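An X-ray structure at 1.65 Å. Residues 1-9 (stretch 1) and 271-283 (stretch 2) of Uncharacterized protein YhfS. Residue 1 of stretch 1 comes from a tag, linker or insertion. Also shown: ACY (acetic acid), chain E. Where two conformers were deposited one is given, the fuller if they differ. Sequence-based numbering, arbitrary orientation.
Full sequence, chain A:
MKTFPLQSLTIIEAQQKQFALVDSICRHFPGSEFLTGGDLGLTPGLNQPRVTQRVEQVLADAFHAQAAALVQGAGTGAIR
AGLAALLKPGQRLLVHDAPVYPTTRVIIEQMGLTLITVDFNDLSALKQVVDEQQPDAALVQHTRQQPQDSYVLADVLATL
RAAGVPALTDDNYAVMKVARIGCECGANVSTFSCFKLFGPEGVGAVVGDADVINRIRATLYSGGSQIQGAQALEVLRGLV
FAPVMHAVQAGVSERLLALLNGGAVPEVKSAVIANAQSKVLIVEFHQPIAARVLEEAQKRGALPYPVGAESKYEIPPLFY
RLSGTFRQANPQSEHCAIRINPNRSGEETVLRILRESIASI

Stretch 1 1-9: MKTFPLQSL
Stretch 2, residues 271-283: AVIANAQSKVLIV

An irregular N-terminal segment is fastened across a β-hairpin without one backbone-to-backbone hydrogen bond: each of the four hydrogen bonds between the stretches uses a side chain. Strands 271-275 and 279-283 pair antiparallel (Val272 N to Ile282 O 3.1 Å, Ile282 N to Val272 O 2.8 Å; Ala274 N to Val280 O and Val280 N to Ala274 O both 2.9 Å), and the turn carries a cis peptide before Gln277. Residues 2-9 are extended, with phi between -64° and -134° and psi from 73° to 164°. Met1 CA lies 7.5 Å from Val272 CA and Pro5 CA 5.2 Å from Asn275 CA, so residues 1 to 5 advance in the same sense as strand 271-275. Thr3 and Pro5 point toward the hairpin, Lys2, Phe4 and Gln7 away. Thr3 (chi1 p) donates from OG1 to Ile273 O at 2.8 Å, while its CG2 packs 3.7 Å from Ala274 CB; a β-branched hydroxyl residue serves both contacts. Asn275, with chi1 at -91° and chi2 at 88°, bridges two backbones: OD1 accepts from Leu6 N (2.8 Å, 160°) and ND2 donates to Gln277 O (2.9 Å). Pro5 fits beside it, its CB 3.8 Å from Lys279 CE and 4.4 Å from Ile273 CG2. Lys279 buries the largest area, 67 Å² of its surface; all four chi angles are t, and this extended reach carries NZ to Leu6 O (2.9 Å) and Ser8 OG (2.8 Å). Ser8 (chi1 m) accepts that bond and donates from OG to OXT of a bound acetic acid at 2.6 Å. At the other end, tag-derived selenomethionine Met1 (p, t, t) brings CE to 3.4 Å from Ile282 CD1 and 4.2 Å from Val272 CG1, adding an apolar contact. Together the stretches bury 457 Å².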

# COMPACT_ATOMS: atom_id res chain seq x y z
N MSE A 1 4.14 -18.19 -14.30
CA MSE A 1 4.82 -18.28 -13.01
C MSE A 1 3.83 -18.31 -11.86
O MSE A 1 2.67 -17.92 -12.02
CB MSE A 1 5.77 -17.10 -12.82
CG MSE A 1 5.05 -15.78 -12.66
SE MSE A 1 6.25 -14.38 -12.06
CE MSE A 1 4.97 -12.98 -11.83
N LYS A 2 4.29 -18.76 -10.70
CA LYS A 2 3.41 -18.91 -9.55
C LYS A 2 3.46 -17.68 -8.65
O LYS A 2 4.54 -17.17 -8.35
CB LYS A 2 3.77 -20.16 -8.75
CG LYS A 2 2.67 -20.63 -7.82
CD LYS A 2 3.02 -21.95 -7.15
CE LYS A 2 1.78 -22.66 -6.64
NZ LYS A 2 0.91 -21.78 -5.81
N THR A 3 2.29 -17.19 -8.25
CA THR A 3 2.23 -16.06 -7.34
C THR A 3 1.23 -16.34 -6.22
O THR A 3 0.40 -17.24 -6.32
CB THR A 3 1.83 -14.75 -8.06
OG1 THR A 3 0.47 -14.82 -8.49
CG2 THR A 3 2.74 -14.50 -9.27
N PHE A 4 1.32 -15.54 -5.16
CA PHE A 4 0.39 -15.65 -4.04
C PHE A 4 -0.15 -14.27 -3.70
O PHE A 4 0.22 -13.69 -2.68
CB PHE A 4 1.10 -16.24 -2.82
CG PHE A 4 1.73 -17.58 -3.09
CD1 PHE A 4 1.00 -18.74 -2.90
CD2 PHE A 4 3.04 -17.67 -3.53
CE1 PHE A 4 1.58 -19.98 -3.14
CE2 PHE A 4 3.62 -18.91 -3.77
CZ PHE A 4 2.89 -20.06 -3.58
N PRO A 5 -1.03 -13.75 -4.56
CA PRO A 5 -1.55 -12.40 -4.34
C PRO A 5 -2.40 -12.29 -3.08
O PRO A 5 -2.93 -13.29 -2.59
CB PRO A 5 -2.41 -12.13 -5.59
CG PRO A 5 -2.68 -13.46 -6.19
CD PRO A 5 -1.53 -14.35 -5.82
N LEU A 6 -2.50 -11.08 -2.55
CA LEU A 6 -3.36 -10.81 -1.40
C LEU A 6 -4.80 -11.07 -1.79
O LEU A 6 -5.16 -10.98 -2.97
CB LEU A 6 -3.19 -9.36 -0.95
CG LEU A 6 -1.75 -8.98 -0.57
CD1 LEU A 6 -1.72 -7.53 -0.08
CD2 LEU A 6 -1.21 -9.93 0.48
N GLN A 7 -5.63 -11.37 -0.79
CA GLN A 7 -7.03 -11.69 -1.02
C GLN A 7 -7.89 -10.43 -1.10
O GLN A 7 -8.04 -9.71 -0.11
CB GLN A 7 -7.53 -12.60 0.12
CG GLN A 7 -8.99 -12.99 0.02
CD GLN A 7 -9.28 -13.90 -1.16
OE1 GLN A 7 -10.15 -13.60 -1.98
NE2 GLN A 7 -8.57 -15.02 -1.23
N SER A 8 -8.47 -10.17 -2.28
CA SER A 8 -9.27 -8.97 -2.49
C SER A 8 -10.61 -9.04 -1.77
O SER A 8 -11.19 -10.12 -1.61
CB SER A 8 -9.54 -8.78 -3.99
OG SER A 8 -8.34 -8.69 -4.74
N LEU A 9 -11.12 -7.89 -1.36
CA LEU A 9 -12.47 -7.81 -0.83
C LEU A 9 -13.49 -7.96 -1.94
O LEU A 9 -13.29 -7.47 -3.06
CB LEU A 9 -12.70 -6.48 -0.10
CG LEU A 9 -11.76 -6.19 1.08
CD1 LEU A 9 -12.08 -4.83 1.69
CD2 LEU A 9 -11.86 -7.29 2.13
N ALA A 271 -0.63 -15.02 -18.79
CA ALA A 271 -1.13 -13.92 -17.99
C ALA A 271 -1.35 -14.41 -16.58
O ALA A 271 -1.82 -15.52 -16.37
CB ALA A 271 -2.43 -13.37 -18.57
N VAL A 272 -1.00 -13.58 -15.60
CA VAL A 272 -1.20 -13.94 -14.20
C VAL A 272 -1.55 -12.67 -13.43
O VAL A 272 -1.18 -11.56 -13.84
CB VAL A 272 0.07 -14.62 -13.62
CG1 VAL A 272 1.22 -13.64 -13.55
CG2 VAL A 272 -0.21 -15.21 -12.24
N ILE A 273 -2.30 -12.82 -12.35
CA ILE A 273 -2.46 -11.75 -11.39
C ILE A 273 -1.39 -11.90 -10.32
O ILE A 273 -1.16 -12.99 -9.81
CB ILE A 273 -3.85 -11.78 -10.74
CG1 ILE A 273 -4.89 -11.33 -11.76
CG2 ILE A 273 -3.90 -10.88 -9.51
CD1 ILE A 273 -6.32 -11.43 -11.27
N ALA A 274 -0.72 -10.79 -10.01
CA ALA A 274 0.33 -10.81 -9.01
C ALA A 274 0.32 -9.51 -8.22
O ALA A 274 -0.09 -8.47 -8.72
CB ALA A 274 1.68 -10.99 -9.68
N ASN A 275 0.78 -9.58 -6.98
CA ASN A 275 1.09 -8.36 -6.24
C ASN A 275 2.48 -7.90 -6.62
O ASN A 275 3.49 -8.43 -6.13
CB ASN A 275 0.97 -8.59 -4.74
CG ASN A 275 -0.42 -8.28 -4.23
OD1 ASN A 275 -1.30 -9.14 -4.23
ND2 ASN A 275 -0.62 -7.04 -3.80
N ALA A 276 2.53 -6.94 -7.53
CA ALA A 276 3.80 -6.48 -8.09
C ALA A 276 3.90 -4.95 -8.20
O ALA A 276 3.97 -4.42 -9.30
CB ALA A 276 4.00 -7.12 -9.47
N GLN A 277 3.89 -4.24 -7.08
CA GLN A 277 3.70 -4.81 -5.75
C GLN A 277 2.22 -4.72 -5.38
O GLN A 277 1.74 -5.49 -4.56
CB GLN A 277 4.59 -4.11 -4.73
CG GLN A 277 6.08 -4.23 -5.07
CD GLN A 277 6.99 -3.83 -3.93
OE1 GLN A 277 6.70 -2.89 -3.19
NE2 GLN A 277 8.11 -4.53 -3.79
N SER A 278 1.51 -3.78 -6.00
CA SER A 278 0.06 -3.76 -5.88
C SER A 278 -0.48 -4.89 -6.75
O SER A 278 0.21 -5.36 -7.65
CB SER A 278 -0.52 -2.42 -6.33
OG SER A 278 -1.90 -2.32 -6.00
N LYS A 279 -1.71 -5.31 -6.49
CA LYS A 279 -2.30 -6.42 -7.23
C LYS A 279 -2.68 -5.95 -8.63
O LYS A 279 -3.52 -5.07 -8.80
CB LYS A 279 -3.49 -7.00 -6.46
CG LYS A 279 -3.99 -8.36 -6.94
CD LYS A 279 -4.97 -8.94 -5.92
CE LYS A 279 -5.62 -10.21 -6.43
NZ LYS A 279 -6.61 -10.76 -5.45
N VAL A 280 -2.02 -6.53 -9.63
CA VAL A 280 -2.13 -6.13 -11.03
C VAL A 280 -2.01 -7.36 -11.93
O VAL A 280 -1.77 -8.47 -11.45
CB VAL A 280 -0.98 -5.16 -11.43
CG1 VAL A 280 -1.07 -3.86 -10.65
CG2 VAL A 280 0.37 -5.82 -11.23
N LEU A 281 -2.18 -7.16 -13.23
CA LEU A 281 -1.94 -8.23 -14.19
C LEU A 281 -0.53 -8.17 -14.77
O LEU A 281 -0.01 -7.09 -15.06
CB LEU A 281 -2.94 -8.16 -15.36
CG LEU A 281 -4.14 -9.08 -15.18
CD1 LEU A 281 -5.20 -8.37 -14.36
CD2 LEU A 281 -4.69 -9.55 -16.51
N ILE A 282 0.08 -9.33 -14.92
CA ILE A 282 1.32 -9.43 -15.68
C ILE A 282 1.04 -10.18 -16.96
O ILE A 282 0.62 -11.34 -16.94
CB ILE A 282 2.42 -10.14 -14.89
CG1 ILE A 282 2.80 -9.30 -13.68
CG2 ILE A 282 3.63 -10.39 -15.77
CD1 ILE A 282 3.40 -10.08 -12.58
N VAL A 283 1.27 -9.51 -18.08
CA VAL A 283 0.93 -10.07 -19.38
C VAL A 283 2.19 -10.27 -20.21
O VAL A 283 2.95 -9.33 -20.43
CB VAL A 283 -0.02 -9.14 -20.14
CG1 VAL A 283 -0.37 -9.73 -21.48
CG2 VAL A 283 -1.29 -8.91 -19.31
C ACY E . -6.06 -6.27 -3.91
O ACY E . -5.17 -5.43 -4.19
OXT ACY E . -7.09 -6.45 -4.61
CH3 ACY E . -5.88 -7.10 -2.67